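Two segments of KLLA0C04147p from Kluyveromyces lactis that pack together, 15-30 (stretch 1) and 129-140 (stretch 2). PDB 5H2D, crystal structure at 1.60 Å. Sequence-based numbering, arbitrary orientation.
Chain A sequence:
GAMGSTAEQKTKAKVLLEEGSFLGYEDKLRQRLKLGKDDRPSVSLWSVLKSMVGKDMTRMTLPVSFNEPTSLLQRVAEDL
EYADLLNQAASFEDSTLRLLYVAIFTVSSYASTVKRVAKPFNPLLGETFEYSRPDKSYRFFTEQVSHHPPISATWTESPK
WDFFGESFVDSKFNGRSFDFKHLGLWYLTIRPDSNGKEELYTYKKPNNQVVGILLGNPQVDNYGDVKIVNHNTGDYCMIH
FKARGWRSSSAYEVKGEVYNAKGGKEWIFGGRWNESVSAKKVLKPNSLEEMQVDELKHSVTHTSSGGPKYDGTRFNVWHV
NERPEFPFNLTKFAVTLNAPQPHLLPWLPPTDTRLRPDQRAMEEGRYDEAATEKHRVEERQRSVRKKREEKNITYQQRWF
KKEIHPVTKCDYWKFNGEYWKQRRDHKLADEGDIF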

# COMPACT_ATOMS: atom_id res chain seq x y z
N VAL A 15 21.07 -11.90 -1.33
CA VAL A 15 19.94 -12.71 -1.77
C VAL A 15 19.16 -11.98 -2.86
O VAL A 15 18.78 -12.58 -3.88
CB VAL A 15 19.03 -13.06 -0.58
CG1 VAL A 15 17.74 -13.71 -1.06
CG2 VAL A 15 19.75 -13.96 0.41
N LEU A 16 18.91 -10.69 -2.67
CA LEU A 16 18.14 -9.93 -3.64
C LEU A 16 18.81 -9.94 -5.01
O LEU A 16 18.13 -10.03 -6.04
CB LEU A 16 17.94 -8.50 -3.15
CG LEU A 16 17.18 -8.37 -1.84
CD1 LEU A 16 17.12 -6.92 -1.39
CD2 LEU A 16 15.78 -8.96 -1.97
N LEU A 17 20.14 -9.82 -5.03
CA LEU A 17 20.85 -9.83 -6.30
C LEU A 17 20.92 -11.23 -6.91
O LEU A 17 20.75 -11.39 -8.12
CB LEU A 17 22.26 -9.27 -6.11
CG LEU A 17 22.34 -7.75 -6.03
CD1 LEU A 17 23.79 -7.29 -5.98
CD2 LEU A 17 21.61 -7.13 -7.22
N GLU A 18 21.14 -12.25 -6.09
CA GLU A 18 21.26 -13.60 -6.63
C GLU A 18 19.95 -14.07 -7.23
O GLU A 18 19.96 -14.84 -8.20
CB GLU A 18 21.73 -14.57 -5.55
CG GLU A 18 23.06 -14.17 -4.91
CD GLU A 18 23.59 -15.21 -3.93
OE1 GLU A 18 24.81 -15.45 -3.93
OE2 GLU A 18 22.78 -15.79 -3.17
N GLU A 19 18.82 -13.63 -6.68
CA GLU A 19 17.51 -14.01 -7.20
C GLU A 19 17.07 -13.15 -8.38
O GLU A 19 15.96 -13.33 -8.88
CB GLU A 19 16.47 -13.96 -6.08
CG GLU A 19 16.80 -14.93 -4.94
CD GLU A 19 15.64 -15.16 -3.98
OE1 GLU A 19 14.60 -14.47 -4.10
OE2 GLU A 19 15.79 -16.05 -3.11
N GLY A 20 17.91 -12.22 -8.84
CA GLY A 20 17.60 -11.46 -10.04
C GLY A 20 16.45 -10.49 -9.84
O GLY A 20 15.67 -10.26 -10.77
N SER A 21 16.36 -9.89 -8.65
CA SER A 21 15.18 -9.09 -8.30
C SER A 21 15.03 -7.85 -9.17
O SER A 21 13.93 -7.30 -9.27
CB SER A 21 15.28 -8.69 -6.83
OG SER A 21 15.50 -9.83 -6.03
N PHE A 22 16.11 -7.36 -9.77
CA PHE A 22 16.05 -6.13 -10.53
C PHE A 22 16.17 -6.35 -12.02
O PHE A 22 16.09 -5.39 -12.79
CB PHE A 22 17.14 -5.18 -10.01
CG PHE A 22 17.10 -5.03 -8.52
CD1 PHE A 22 16.06 -4.33 -7.92
CD2 PHE A 22 18.04 -5.65 -7.72
CE1 PHE A 22 16.00 -4.21 -6.55
CE2 PHE A 22 17.97 -5.54 -6.34
CZ PHE A 22 16.94 -4.82 -5.75
N LEU A 23 16.31 -7.61 -12.45
CA LEU A 23 16.30 -7.91 -13.88
C LEU A 23 14.99 -7.46 -14.50
O LEU A 23 13.91 -7.72 -13.96
CB LEU A 23 16.51 -9.40 -14.10
CG LEU A 23 17.82 -9.95 -13.55
CD1 LEU A 23 17.80 -11.46 -13.61
CD2 LEU A 23 19.00 -9.37 -14.34
N GLY A 24 15.09 -6.79 -15.65
CA GLY A 24 13.93 -6.32 -16.38
C GLY A 24 13.50 -4.91 -16.01
O GLY A 24 12.57 -4.38 -16.63
N TYR A 25 14.14 -4.29 -15.02
CA TYR A 25 13.78 -2.96 -14.57
C TYR A 25 14.75 -1.90 -15.08
O TYR A 25 14.92 -0.84 -14.46
CB TYR A 25 13.65 -2.95 -13.05
CG TYR A 25 12.34 -3.58 -12.61
CD1 TYR A 25 11.16 -2.85 -12.62
CD2 TYR A 25 12.27 -4.92 -12.23
CE1 TYR A 25 9.96 -3.42 -12.25
CE2 TYR A 25 11.06 -5.51 -11.86
CZ TYR A 25 9.92 -4.74 -11.88
OH TYR A 25 8.72 -5.31 -11.52
N GLU A 26 15.36 -2.17 -16.25
CA GLU A 26 16.36 -1.26 -16.81
C GLU A 26 15.74 0.02 -17.36
O GLU A 26 16.42 1.05 -17.42
CB GLU A 26 17.16 -1.97 -17.90
CG GLU A 26 17.98 -3.16 -17.40
CD GLU A 26 17.16 -4.43 -17.23
OE1 GLU A 26 17.64 -5.38 -16.55
OE2 GLU A 26 16.04 -4.50 -17.79
N ASP A 27 14.48 -0.02 -17.78
CA ASP A 27 13.86 1.16 -18.38
C ASP A 27 13.66 2.26 -17.34
O ASP A 27 13.39 2.01 -16.16
CB ASP A 27 12.51 0.81 -19.00
CG ASP A 27 12.61 -0.26 -20.06
OD1 ASP A 27 13.40 -0.08 -21.01
OD2 ASP A 27 11.92 -1.28 -19.92
N LYS A 28 13.80 3.50 -17.81
CA LYS A 28 13.48 4.65 -16.98
C LYS A 28 12.01 4.61 -16.56
O LYS A 28 11.14 4.23 -17.34
CB LYS A 28 13.80 5.92 -17.76
CG LYS A 28 13.26 7.23 -17.23
CD LYS A 28 13.74 8.36 -18.14
CE LYS A 28 12.67 9.41 -18.37
NZ LYS A 28 12.64 10.41 -17.27
N LEU A 29 11.75 4.98 -15.30
CA LEU A 29 10.38 4.98 -14.79
C LEU A 29 9.44 5.73 -15.73
O LEU A 29 9.78 6.80 -16.26
CB LEU A 29 10.33 5.63 -13.41
CG LEU A 29 11.09 4.92 -12.29
CD1 LEU A 29 11.06 5.74 -11.02
CD2 LEU A 29 10.49 3.55 -12.04
N ARG A 30 8.24 5.20 -15.91
CA ARG A 30 7.24 5.90 -16.71
C ARG A 30 6.88 7.24 -16.08
O ARG A 30 6.59 7.34 -14.88
CB ARG A 30 5.99 5.03 -16.87
CG ARG A 30 4.91 5.70 -17.72
CD ARG A 30 3.85 4.71 -18.15
NE ARG A 30 2.95 4.35 -17.05
CZ ARG A 30 1.81 3.71 -17.25
NH1 ARG A 30 1.45 3.38 -18.49
NH2 ARG A 30 1.01 3.42 -16.22
N PHE A 129 1.15 -8.85 -8.88
CA PHE A 129 1.79 -7.61 -9.30
C PHE A 129 3.17 -7.54 -8.67
O PHE A 129 3.31 -7.71 -7.46
CB PHE A 129 0.95 -6.37 -8.94
CG PHE A 129 1.65 -5.05 -9.24
CD1 PHE A 129 1.91 -4.68 -10.55
CD2 PHE A 129 2.05 -4.20 -8.22
CE1 PHE A 129 2.57 -3.49 -10.83
CE2 PHE A 129 2.70 -3.00 -8.50
CZ PHE A 129 2.96 -2.66 -9.81
N GLU A 130 4.18 -7.32 -9.50
CA GLU A 130 5.55 -7.14 -9.02
C GLU A 130 6.01 -5.72 -9.31
O GLU A 130 5.54 -5.09 -10.26
CB GLU A 130 6.50 -8.12 -9.70
CG GLU A 130 6.52 -7.98 -11.21
CD GLU A 130 7.77 -8.59 -11.83
OE1 GLU A 130 8.72 -7.81 -12.10
OE2 GLU A 130 7.80 -9.83 -12.01
N TYR A 131 6.92 -5.23 -8.48
CA TYR A 131 7.49 -3.90 -8.69
C TYR A 131 8.81 -3.83 -7.94
O TYR A 131 8.83 -3.91 -6.70
CB TYR A 131 6.51 -2.82 -8.21
CG TYR A 131 6.92 -1.37 -8.39
CD1 TYR A 131 6.74 -0.73 -9.61
CD2 TYR A 131 7.42 -0.63 -7.33
CE1 TYR A 131 7.07 0.61 -9.78
CE2 TYR A 131 7.76 0.71 -7.48
CZ TYR A 131 7.58 1.32 -8.70
OH TYR A 131 7.90 2.64 -8.85
N SER A 132 9.91 -3.70 -8.67
CA SER A 132 11.21 -3.55 -8.06
C SER A 132 11.79 -2.19 -8.41
O SER A 132 11.51 -1.63 -9.48
CB SER A 132 12.16 -4.66 -8.50
OG SER A 132 11.68 -5.93 -8.09
N ARG A 133 12.60 -1.65 -7.50
CA ARG A 133 13.23 -0.35 -7.70
C ARG A 133 14.73 -0.53 -7.52
O ARG A 133 15.24 -0.49 -6.40
CB ARG A 133 12.65 0.69 -6.74
CG ARG A 133 11.24 1.16 -7.13
CD ARG A 133 11.24 2.03 -8.38
NE ARG A 133 11.93 3.29 -8.12
CZ ARG A 133 11.33 4.43 -7.80
NH1 ARG A 133 10.01 4.50 -7.71
NH2 ARG A 133 12.06 5.51 -7.57
N PRO A 134 15.46 -0.74 -8.62
CA PRO A 134 16.92 -0.88 -8.51
C PRO A 134 17.56 0.29 -7.79
O PRO A 134 18.52 0.11 -7.03
CB PRO A 134 17.38 -0.97 -9.97
CG PRO A 134 16.16 -1.44 -10.73
CD PRO A 134 14.98 -0.86 -10.01
N ASP A 135 17.05 1.50 -8.02
CA ASP A 135 17.60 2.71 -7.42
C ASP A 135 17.38 2.78 -5.92
O ASP A 135 18.07 3.55 -5.24
CB ASP A 135 17.01 3.96 -8.09
CG ASP A 135 15.48 4.01 -8.03
OD1 ASP A 135 14.83 2.96 -8.23
OD2 ASP A 135 14.93 5.11 -7.81
N LYS A 136 16.43 2.00 -5.39
CA LYS A 136 16.13 1.96 -3.96
C LYS A 136 16.45 0.61 -3.33
O LYS A 136 16.30 0.45 -2.12
CB LYS A 136 14.64 2.28 -3.73
CG LYS A 136 14.18 3.59 -4.35
CD LYS A 136 14.98 4.77 -3.81
CE LYS A 136 14.46 6.08 -4.34
NZ LYS A 136 13.20 6.48 -3.67
N SER A 137 16.85 -0.37 -4.14
CA SER A 137 17.22 -1.71 -3.67
C SER A 137 16.06 -2.44 -2.99
O SER A 137 16.29 -3.24 -2.08
CB SER A 137 18.43 -1.66 -2.74
OG SER A 137 19.58 -1.24 -3.47
N TYR A 138 14.81 -2.25 -3.44
CA TYR A 138 13.73 -3.06 -2.90
C TYR A 138 12.95 -3.76 -4.00
O TYR A 138 12.96 -3.35 -5.17
CB TYR A 138 12.77 -2.24 -2.00
CG TYR A 138 11.85 -1.22 -2.66
CD1 TYR A 138 10.78 -1.63 -3.45
CD2 TYR A 138 12.01 0.14 -2.43
CE1 TYR A 138 9.93 -0.70 -4.03
CE2 TYR A 138 11.16 1.08 -2.99
CZ TYR A 138 10.12 0.65 -3.79
OH TYR A 138 9.27 1.58 -4.35
N ARG A 139 12.29 -4.85 -3.61
CA ARG A 139 11.39 -5.60 -4.48
C ARG A 139 10.07 -5.78 -3.75
O ARG A 139 10.06 -6.11 -2.56
CB ARG A 139 11.99 -6.96 -4.89
CG ARG A 139 12.12 -7.97 -3.75
CD ARG A 139 12.90 -9.20 -4.22
NE ARG A 139 12.74 -10.30 -3.28
CZ ARG A 139 13.37 -11.47 -3.38
NH1 ARG A 139 14.24 -11.68 -4.36
NH2 ARG A 139 13.13 -12.42 -2.49
N PHE A 140 8.97 -5.54 -4.45
CA PHE A 140 7.61 -5.69 -3.95
C PHE A 140 6.90 -6.76 -4.77
O PHE A 140 6.99 -6.76 -6.00
CB PHE A 140 6.84 -4.36 -4.07
CG PHE A 140 5.35 -4.48 -3.83
CD1 PHE A 140 4.83 -4.31 -2.55
CD2 PHE A 140 4.48 -4.73 -4.89
CE1 PHE A 140 3.46 -4.42 -2.33
CE2 PHE A 140 3.10 -4.83 -4.67
CZ PHE A 140 2.60 -4.66 -3.39

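Stretch 1 leaves a helix after Glu18 and runs on through turns. Stretch 2 is a hairpin whose strands, 129-133 and 138-140, are paired by their own backbone hydrogen bonds. All five hydrogen bonds between the stretches involve side chains, and none joins backbone to backbone.

Arg139 is the main donor. Its NH1 gives a hydrogen bond to Glu19 OE1 at 2.8 Å, and its NH2 reaches the same oxygen, Glu19 OE1, at 3.0 Å. The pair is a salt bridge, with one carboxylate oxygen shared between two nitrogens. The N-H...O angles, 145° and 137°, are bent, as expected when two donors converge on one atom. NH1 of Arg139 also donates to Ser21 OG at 2.8 Å, with a straighter angle of 155°. Both acceptors lie at the edge of the guanidinium, near its plane, where its N-H groups point. Arg139 NE and NH2 have further partners elsewhere in the structure. Leu16 covers one face of the same group, with its CD2 3.6 Å from Arg139 NE. The charged group thus has polar partners around its edge and an apolar one over a face.

Ser21 works in both directions. Its OG accepts from Arg139 and donates to Leu16 O at 2.6 Å. Leu16 O also receives the backbone N of Ser21 at 3.2 Å, one of the bonds that close the helix end. Gly20, with positive phi, marks the Schellman motif there. The carbonyl of Ser21 faces the hairpin, and Ser132 OG donates to Ser21 O at 2.9 Å.

Tyr25 provides the remaining polar link. Its OH donates to Glu130 OE1 at 2.6 Å, a short bond made near the plane of the ring. Glu130 OE1 and OE2 are also bonded elsewhere in the structure. Tyr25 OH lies 3.5 Å from Ser132 N, but the angle is poor and this is not a hydrogen bond. Ser132 N instead sits over one face of the ring, 3.4 Å from Tyr25 CZ. Ser132 CB makes a CH-pi contact, 3.9 Å from the Tyr25 ring centroid and 23° off the ring normal.

Phe22 fills the space beside the turn of the hairpin. Its edge meets Tyr138 O, 3.4 Å from Phe22 CE1. That oxygen is not left without a donor, because Arg133 N bonds to Tyr138 O at 2.9 Å. Pro134 touches both aromatic residues: its CG is 3.9 Å from Phe22 CB and 3.7 Å from Tyr25 CB.

Each side-chain nitrogen of Arg133 finds an acceptor within its own stretch. Its NE donates to Asp135 OD1 and its NH2 to Asp135 OD2, both at 2.9 Å, in a two-pronged salt bridge with nearly straight angles. Its NH1 donates to Tyr131 OH at 3.0 Å. Leu29 packs over one face of this guanidinium, with Leu29 CD1 3.5 Å from Arg133 CZ. This repeats the arrangement of Leu16 on Arg139.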